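Local coordinates for thioredoxin domain-containing protein (Aeropyrum pernix, PDB 3HA9) that is of unknown function but has a thioredoxin-like fold with an oxidised CxxC pair, and probably acts as a thiol-disulfide oxidoreductase or antioxidant protein, at residues 30-35 and 139-144; 103-106 and 112-115; 80-85 and 93-98. All coordinates share one frame; numbering follows the deposited sequence.

Interaction 1: residues 30-35 and 139-144; sequences ISLNNV and KSSNVL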
# COMPACT_ATOMS: atom_id res chain seq x y z
N ILE A 30 1.64 -8.21 9.93
CA ILE A 30 2.57 -8.82 8.97
C ILE A 30 3.66 -7.85 8.51
O ILE A 30 3.58 -6.64 8.75
CB ILE A 30 1.84 -9.39 7.72
CG1 ILE A 30 1.11 -8.28 6.95
CG2 ILE A 30 0.92 -10.55 8.11
CD1 ILE A 30 0.81 -8.62 5.49
N SER A 31 4.67 -8.40 7.84
CA SER A 31 5.71 -7.61 7.20
C SER A 31 5.99 -8.18 5.82
O SER A 31 5.27 -9.07 5.36
CB SER A 31 6.99 -7.59 8.06
OG SER A 31 7.61 -8.86 8.10
N LEU A 32 7.02 -7.68 5.15
CA LEU A 32 7.36 -8.14 3.80
C LEU A 32 7.64 -9.64 3.70
O LEU A 32 7.29 -10.27 2.70
CB LEU A 32 8.55 -7.34 3.24
CG LEU A 32 8.25 -5.99 2.60
CD1 LEU A 32 9.56 -5.27 2.33
CD2 LEU A 32 7.44 -6.16 1.32
N ASN A 33 8.27 -10.20 4.74
CA ASN A 33 8.55 -11.64 4.84
C ASN A 33 7.31 -12.51 4.65
O ASN A 33 7.40 -13.61 4.12
CB ASN A 33 9.16 -11.98 6.20
CG ASN A 33 10.53 -11.39 6.40
OD1 ASN A 33 11.54 -12.08 6.23
ND2 ASN A 33 10.58 -10.11 6.76
N ASN A 34 6.17 -12.00 5.12
CA ASN A 34 4.91 -12.73 5.03
C ASN A 34 4.22 -12.58 3.68
O ASN A 34 3.19 -13.23 3.43
CB ASN A 34 3.97 -12.30 6.16
N VAL A 35 4.77 -11.75 2.80
CA VAL A 35 4.16 -11.48 1.49
C VAL A 35 4.80 -12.35 0.41
O VAL A 35 6.03 -12.45 0.34
CB VAL A 35 4.23 -9.98 1.11
CG1 VAL A 35 3.49 -9.70 -0.19
CG2 VAL A 35 3.65 -9.12 2.23
N LYS A 139 11.70 -7.16 -3.02
CA LYS A 139 11.86 -7.77 -1.69
C LYS A 139 13.04 -7.22 -0.86
O LYS A 139 13.08 -7.42 0.36
CB LYS A 139 11.86 -9.31 -1.76
CG LYS A 139 10.46 -9.90 -1.92
CD LYS A 139 9.61 -9.66 -0.68
CE LYS A 139 8.21 -10.27 -0.83
NZ LYS A 139 8.29 -11.77 -0.95
N SER A 140 13.95 -6.52 -1.52
CA SER A 140 15.04 -5.81 -0.84
C SER A 140 14.61 -4.43 -0.33
O SER A 140 15.42 -3.66 0.21
CB SER A 140 16.23 -5.67 -1.80
OG SER A 140 16.73 -6.95 -2.14
N SER A 141 13.33 -4.13 -0.48
CA SER A 141 12.74 -2.83 -0.12
C SER A 141 13.23 -1.67 -0.99
O SER A 141 13.06 -0.51 -0.61
CB SER A 141 12.92 -2.51 1.37
OG SER A 141 12.23 -3.45 2.20
N ASN A 142 13.78 -1.96 -2.17
CA ASN A 142 13.99 -0.89 -3.14
C ASN A 142 12.65 -0.37 -3.64
O ASN A 142 11.75 -1.15 -3.95
CB ASN A 142 14.79 -1.38 -4.34
CG ASN A 142 16.19 -1.79 -3.98
OD1 ASN A 142 16.95 -1.02 -3.39
ND2 ASN A 142 16.53 -3.03 -4.31
N VAL A 143 12.52 0.95 -3.72
CA VAL A 143 11.28 1.55 -4.23
C VAL A 143 11.41 1.77 -5.72
O VAL A 143 12.27 2.53 -6.18
CB VAL A 143 10.93 2.87 -3.51
CG1 VAL A 143 9.64 3.48 -4.11
CG2 VAL A 143 10.78 2.63 -2.00
N LEU A 144 10.55 1.09 -6.47
CA LEU A 144 10.57 1.12 -7.93
C LEU A 144 9.68 2.23 -8.49
O LEU A 144 9.87 2.68 -9.63
CB LEU A 144 10.15 -0.25 -8.47
CG LEU A 144 11.19 -1.36 -8.63
CD1 LEU A 144 12.47 -1.20 -7.79
CD2 LEU A 144 10.55 -2.77 -8.45
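The beta-hairpin connection between the antiparallel strands 133-138 and 143-148 of the thioredoxin-like sheet brings Lys-139 and Ser-141 against Leu-32 and Val-35, which lie in and just after the 3-10 turn that leads into strand 39-45. Two separate contacts are made, one a hydrogen bond, the other a methyl set against a hydroxyl oxygen. Lys-139 reaches across with a chain bent at chi2 (-67°) and again at chi4, which brings the ammonium group round to the backbone: NZ donates to Val-35 O at 2.7 Å, approaching from 31° off the plane of that carbonyl. Gly-37 O accepts a second bond from the same NZ, so the amine is held between two carbonyls of one loop. The methylene next to it follows, Lys-139 CE lying 3.6 Å from Leu-32 O. The CD1 methyl of Leu-32 abuts the hydroxyl of Ser-141, with CD1 to OG only 3.2 Å, a tight approach of carbon to oxygen. The side chains of Leu-32, Val-35 and Lys-139 all touch Val-40 of strand 39-45. The chemistry implied is that of a lysine whose positive charge is probably steadied by main-chain oxygens, while its CE methylene lies against Leu-32 O, a carbonyl already used within the turn by the bond from Val-35 N.

Interaction 2: residues 103-106 and 112-115; sequences KFIA and SWIM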
# COMPACT_ATOMS: atom_id res chain seq x y z
N LYS A 103 -16.54 -4.61 0.66
CA LYS A 103 -17.48 -4.54 -0.45
C LYS A 103 -16.83 -3.93 -1.69
O LYS A 103 -17.08 -4.39 -2.80
CB LYS A 103 -18.73 -3.76 -0.04
CG LYS A 103 -19.81 -3.64 -1.12
CD LYS A 103 -20.33 -5.00 -1.50
CE LYS A 103 -21.71 -4.94 -2.11
NZ LYS A 103 -22.37 -6.25 -1.95
N PHE A 104 -16.02 -2.90 -1.49
CA PHE A 104 -15.31 -2.26 -2.59
C PHE A 104 -14.38 -3.26 -3.25
O PHE A 104 -14.37 -3.42 -4.50
CB PHE A 104 -14.52 -1.02 -2.10
CG PHE A 104 -13.67 -0.41 -3.15
CD1 PHE A 104 -14.18 0.58 -3.99
CD2 PHE A 104 -12.35 -0.85 -3.34
CE1 PHE A 104 -13.38 1.13 -5.00
CE2 PHE A 104 -11.55 -0.30 -4.35
CZ PHE A 104 -12.07 0.70 -5.18
N ILE A 105 -13.60 -3.97 -2.44
CA ILE A 105 -12.66 -4.95 -2.98
C ILE A 105 -13.39 -6.14 -3.63
O ILE A 105 -12.95 -6.63 -4.69
CB ILE A 105 -11.63 -5.42 -1.89
CG1 ILE A 105 -10.81 -4.22 -1.41
CG2 ILE A 105 -10.74 -6.57 -2.41
CD1 ILE A 105 -9.89 -3.57 -2.49
N ALA A 106 -14.53 -6.55 -3.07
CA ALA A 106 -15.31 -7.64 -3.69
C ALA A 106 -15.87 -7.20 -5.04
O ALA A 106 -15.89 -8.00 -5.99
CB ALA A 106 -16.43 -8.09 -2.77
N SER A 112 -7.43 -12.54 -3.94
CA SER A 112 -6.10 -12.90 -3.47
C SER A 112 -5.38 -11.77 -2.70
O SER A 112 -4.38 -12.02 -2.03
CB SER A 112 -5.22 -13.39 -4.63
OG SER A 112 -4.75 -12.30 -5.42
N TRP A 113 -5.86 -10.53 -2.81
CA TRP A 113 -5.16 -9.39 -2.20
C TRP A 113 -5.20 -9.37 -0.69
O TRP A 113 -6.19 -9.75 -0.08
CB TRP A 113 -5.74 -8.07 -2.69
CG TRP A 113 -5.63 -7.83 -4.13
CD1 TRP A 113 -4.90 -8.56 -5.03
CD2 TRP A 113 -6.23 -6.77 -4.86
NE1 TRP A 113 -5.02 -8.02 -6.29
CE2 TRP A 113 -5.83 -6.91 -6.21
CE3 TRP A 113 -7.09 -5.71 -4.51
CZ2 TRP A 113 -6.26 -6.05 -7.21
CZ3 TRP A 113 -7.51 -4.84 -5.52
CH2 TRP A 113 -7.09 -5.01 -6.85
N ILE A 114 -4.13 -8.88 -0.07
CA ILE A 114 -4.11 -8.65 1.37
C ILE A 114 -4.84 -7.33 1.61
O ILE A 114 -4.63 -6.38 0.88
CB ILE A 114 -2.64 -8.60 1.87
CG1 ILE A 114 -1.91 -9.91 1.53
CG2 ILE A 114 -2.55 -8.28 3.38
CD1 ILE A 114 -0.41 -9.88 1.79
N MET A 115 -5.70 -7.27 2.63
CA MET A 115 -6.43 -6.04 2.95
C MET A 115 -5.94 -5.52 4.31
O MET A 115 -5.83 -6.26 5.29
CB MET A 115 -7.95 -6.26 2.95
CG MET A 115 -8.63 -6.38 1.53
SD MET A 115 -10.38 -6.85 1.67
CE MET A 115 -10.28 -8.61 1.88
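Ile-105 on helix 98-108 is wedged between Trp-113 and Met-115, which leave the start of strand 114-117 and the residue before it on the sheet side of a beta-alpha-beta connection. Its two ends serve different partners. The CD1 methyl comes up at the rim of the Trp-113 indole, near the ring plane rather than over a face, and lies 4.1 Å from CZ3, with CE3 equally near. That same methyl sits at the edge of the neighbouring Phe-104 ring, in its plane, so it fills the seam between two aromatic rims. The branch point faces the thioether instead: Ile-105 CB is 4.0 Å from Met-115 SD, and CG1 and CG2 are both almost as close, the sulfur settling against the fork of the side chain. Ile-105 and Met-115 run past one another in opposite directions. With CG1 of Ile-105 placed opposite the carbonyl carbon (chi1 -61°) and a further bend at chi2 (-65°), the terminal methyl is turned to the indole while the fork is left for the sulfur. The indole itself is fixed from its far end by a hydrogen bond from NE1 to Thr-63 OG1, and Leu-59 and Asp-60 of helix 52-65 lie against it. An alanine at Ile-105 would remove CD1 and both branches, and would probably leave the rims of Trp-113 and Phe-104 without their shared filler and the Met-115 sulfur freer to shift. Across the segments the contact is wholly apolar, so its hold on the helix rests on shape and dispersion, with the sulfur as a polarisable partner for aliphatic carbon.

Interaction 3: residues 80-85 and 93-98; sequences EALKAL and PPPDTP
The backbone of Pro-93 to Pro-95 runs extended, in polyproline II-like conformation, past one side of helix 79-85, with the CA atoms of Leu-82 and Pro-95 7.6 Å apart. This triple-proline run belongs to the connection that carries the thioredoxin-like chain from helix 79-85 to helix 98-108, and Leu-82 is the residue by which helix 79-85 meets it. Its CG stands opposite the carbonyl carbon (chi1 -62°) and the chain then continues extended, which carries CD1 outward from the helix onto the proline backbone. There the methyl meets main chain more than side chain: Leu-82 CD1 is 3.9 Å from Pro-93 O. A little further along, Leu-82 CD1 is again 3.9 Å from Pro-95 N, a nitrogen that bears no hydrogen and so suits an apolar neighbour. The carbonyl of Pro-93 finds its polar partner elsewhere, in the indole NE1 of Trp-77, whose side chain also touches Leu-82; methyl and indole thus meet the same proline run. Beyond the prolines the loop turns to other tasks. Asp-96 OD2 accepts a hydrogen bond from Ala-47 N, close in sequence to the Cys-49 and Cys-52 disulfide, and Thr-97 is the N-cap of the next helix, its OG1 bonded to Met-100 N. Of the proline rings, that of Pro-95 makes the nearest side-chain approach, its CG, puckered exo, lying 4.2 Å from Leu-82 CD1.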
# COMPACT_ATOMS: atom_id res chain seq x y z
N GLU A 80 -8.82 7.05 13.18
CA GLU A 80 -7.52 7.43 13.74
C GLU A 80 -6.73 8.29 12.76
O GLU A 80 -6.12 9.30 13.14
CB GLU A 80 -6.71 6.18 14.14
CG GLU A 80 -7.24 5.42 15.35
CD GLU A 80 -8.49 4.56 15.06
OE1 GLU A 80 -8.82 4.25 13.88
OE2 GLU A 80 -9.15 4.17 16.05
N ALA A 81 -6.71 7.87 11.49
CA ALA A 81 -5.98 8.60 10.47
C ALA A 81 -6.61 9.98 10.23
O ALA A 81 -5.89 10.97 10.11
CB ALA A 81 -5.94 7.79 9.16
N LEU A 82 -7.94 10.03 10.18
CA LEU A 82 -8.66 11.28 9.90
C LEU A 82 -8.43 12.30 11.00
O LEU A 82 -8.24 13.48 10.73
CB LEU A 82 -10.17 11.02 9.72
CG LEU A 82 -10.54 10.09 8.55
CD1 LEU A 82 -12.08 10.09 8.25
CD2 LEU A 82 -9.73 10.37 7.29
N LYS A 83 -8.45 11.82 12.24
CA LYS A 83 -8.15 12.69 13.40
C LYS A 83 -6.74 13.28 13.32
O LYS A 83 -6.57 14.49 13.52
CB LYS A 83 -8.34 11.94 14.72
CG LYS A 83 -8.07 12.83 15.95
CD LYS A 83 -8.19 12.07 17.24
CE LYS A 83 -7.95 13.01 18.41
NZ LYS A 83 -8.01 12.29 19.72
N ALA A 84 -5.75 12.42 13.03
CA ALA A 84 -4.35 12.86 12.89
C ALA A 84 -4.20 13.92 11.80
O ALA A 84 -3.42 14.86 11.94
CB ALA A 84 -3.43 11.67 12.58
N LEU A 85 -4.96 13.75 10.72
CA LEU A 85 -4.83 14.60 9.54
C LEU A 85 -5.77 15.81 9.56
O LEU A 85 -5.69 16.66 8.67
CB LEU A 85 -5.06 13.78 8.26
CG LEU A 85 -3.98 12.73 7.98
CD1 LEU A 85 -4.49 11.70 6.96
CD2 LEU A 85 -2.69 13.38 7.47
N PRO A 93 -16.01 12.66 3.96
CA PRO A 93 -16.76 11.45 4.32
C PRO A 93 -16.34 10.88 5.69
O PRO A 93 -15.19 11.06 6.11
CB PRO A 93 -16.39 10.47 3.20
CG PRO A 93 -16.11 11.36 2.03
CD PRO A 93 -15.37 12.52 2.64
N PRO A 94 -17.27 10.21 6.38
CA PRO A 94 -16.90 9.59 7.65
C PRO A 94 -15.92 8.46 7.35
O PRO A 94 -15.70 8.14 6.18
CB PRO A 94 -18.23 9.00 8.16
CG PRO A 94 -19.30 9.57 7.31
CD PRO A 94 -18.67 9.93 6.01
N PRO A 95 -15.33 7.88 8.41
CA PRO A 95 -14.45 6.74 8.20
C PRO A 95 -15.13 5.59 7.46
O PRO A 95 -16.33 5.34 7.64
CB PRO A 95 -14.11 6.27 9.61
CG PRO A 95 -14.38 7.44 10.49
CD PRO A 95 -15.50 8.19 9.83
N ASP A 96 -14.36 4.90 6.64
CA ASP A 96 -14.81 3.66 6.02
C ASP A 96 -14.95 2.59 7.09
O ASP A 96 -14.08 2.43 7.94
CB ASP A 96 -13.75 3.14 5.05
CG ASP A 96 -13.77 3.82 3.68
OD1 ASP A 96 -14.64 4.68 3.40
OD2 ASP A 96 -12.88 3.44 2.87
N THR A 97 -16.04 1.84 7.03
CA THR A 97 -16.18 0.66 7.87
C THR A 97 -15.45 -0.49 7.18
O THR A 97 -15.27 -0.46 5.96
CB THR A 97 -17.67 0.29 8.04
OG1 THR A 97 -18.21 -0.06 6.76
CG2 THR A 97 -18.46 1.47 8.61
N PRO A 98 -15.00 -1.50 7.95
CA PRO A 98 -14.44 -2.70 7.32
C PRO A 98 -15.39 -3.29 6.27
O PRO A 98 -14.93 -3.77 5.24
CB PRO A 98 -14.25 -3.65 8.50
CG PRO A 98 -13.98 -2.72 9.65
CD PRO A 98 -14.83 -1.52 9.42

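Interactions 1 and 2 reach the same central sheet and, though their centres are 20 Å apart, they touch: Ile-30 CD1 lies 4.0 Å from Ile-114 CG2, and Val-35 CG2 lies 4.2 Å from Ile-114 CD1. Interaction 3 closes in the chain before interaction 2 opens, and helix 98-108 leads from one to the other; their nearest atoms are about 5 Å apart. Interactions 1 and 3 stand on opposite sides of the chain's centre, about 26 Å between centres. The Cys-49 and Cys-52 disulfide, the probable redox site, is linked to interactions 2 and 3 through neighbours: Phe-104 packs on Cys-52, and Pro-93 and Asp-96 touch Trp-48.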